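Local coordinates for glutathione S-transferase (Legionella pneumophila subsp. pneumophila str. Philadelphia 1, PDB 3NIV) that is a zeta-class glutathione S-transferase that probably also has maleylacetoacetate isomerase activity, and pairs with a second copy of itself, at the interface of chains A and B. Residues are numbered along the deposited sequence; one frame, centred on the assembly and turned at random. Chains: chain A/B, Glutathione S-transferase.

The interface of chains A and B. Residues chain A 94, 97-98, 101; chain B 66, 68, 71.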
# COMPACT_ATOMS: atom_id res chain seq x y z
N ALA A 94 7.61 -6.87 -10.13
CA ALA A 94 7.50 -6.77 -8.69
C ALA A 94 8.36 -5.63 -8.15
O ALA A 94 8.05 -5.01 -7.14
CB ALA A 94 7.89 -8.09 -8.04
N LYS A 97 6.63 -2.36 -8.74
CA LYS A 97 5.51 -2.36 -7.81
C LYS A 97 5.94 -1.88 -6.43
O LYS A 97 5.30 -1.04 -5.82
CB LYS A 97 4.96 -3.76 -7.67
CG LYS A 97 3.45 -3.85 -7.74
CD LYS A 97 2.99 -4.16 -9.16
CE LYS A 97 1.78 -5.10 -9.15
NZ LYS A 97 0.63 -4.54 -8.37
N SER A 98 7.04 -2.44 -5.95
CA SER A 98 7.50 -2.11 -4.62
C SER A 98 7.93 -0.64 -4.54
O SER A 98 7.95 -0.03 -3.46
CB SER A 98 8.65 -3.02 -4.20
OG SER A 98 9.86 -2.63 -4.79
N LEU A 101 4.90 1.22 -4.04
CA LEU A 101 4.49 1.03 -2.65
C LEU A 101 5.25 1.93 -1.69
O LEU A 101 4.70 2.41 -0.69
CB LEU A 101 4.66 -0.44 -2.24
CG LEU A 101 3.80 -1.41 -3.06
CD1 LEU A 101 4.05 -2.89 -2.68
CD2 LEU A 101 2.33 -1.04 -2.95
N LEU B 66 14.33 -8.21 -3.54
CA LEU B 66 13.05 -7.53 -3.70
C LEU B 66 12.49 -7.21 -2.31
O LEU B 66 12.61 -8.02 -1.39
CB LEU B 66 12.10 -8.45 -4.48
CG LEU B 66 10.64 -8.03 -4.55
CD1 LEU B 66 10.49 -6.77 -5.40
CD2 LEU B 66 9.80 -9.16 -5.09
N GLN B 68 9.28 -5.06 -1.06
CA GLN B 68 8.04 -4.63 -0.38
C GLN B 68 7.12 -5.81 -0.11
O GLN B 68 6.83 -6.56 -1.03
CB GLN B 68 7.32 -3.54 -1.19
CG GLN B 68 7.95 -2.15 -1.04
CD GLN B 68 7.52 -1.46 0.26
OE1 GLN B 68 6.41 -1.67 0.76
NE2 GLN B 68 8.41 -0.62 0.81
N ALA B 71 4.70 -6.36 -2.60
CA ALA B 71 5.35 -6.63 -3.88
C ALA B 71 5.84 -8.08 -3.94
O ALA B 71 5.70 -8.76 -4.95
CB ALA B 71 6.51 -5.65 -4.12
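B:Gln68 lies lengthwise against helix 90-106 of chain A, crossing from A:Ser98 towards A:Leu101. Its CB begins the contact, 3.3 Å from CB of A:Ser98, and also lies near methyl CD1 of A:Leu101. The first torsion (chi1 -77°) points CG away from the carbonyl carbon of its own residue, which carries the chain up to the carbonyl oxygen of A:Ser98; there CG stands 3.2 Å from that backbone O. A bend at chi2 (-80°) turns the amide along the helix instead of into it. Carbon CD passes on to CB of A:Leu101, and the amide oxygen OE1 ends 3.7 Å from that same CB. A:Leu101 runs the opposite way, its CD1 reaching back past the glutamine stem to within 3.5 Å of the backbone N of B:Ala71, so the two side chains lie antiparallel and touch along their lengths.

B:Ala71, in the first turn of helix 69-79, has the most surface buried in this patch. Its methyl CB fits between two successive turns of the chain A helix, 3.4 Å from CB of A:Ser98 and close to the backbone O of A:Ala94. The small side chains of A:Ala94, A:Ser98 and B:Ala71 probably allow this close approach of the two helices. Beyond A:Ala94, B:Leu66 closes this end with its two branches: CD1 approaches the carbonyl O of A:Ala94, while CD2 meets its CB at 3.7 Å.

This patch packs the end of a strand and the start of a helix in the thioredoxin-like N-terminal domain of one subunit against the first long helix of the other subunit's helical domain. Repeated by two-fold symmetry, this cross-domain packing is typical of the glutathione transferase dimer and is likely to contribute to holding the two subunits together.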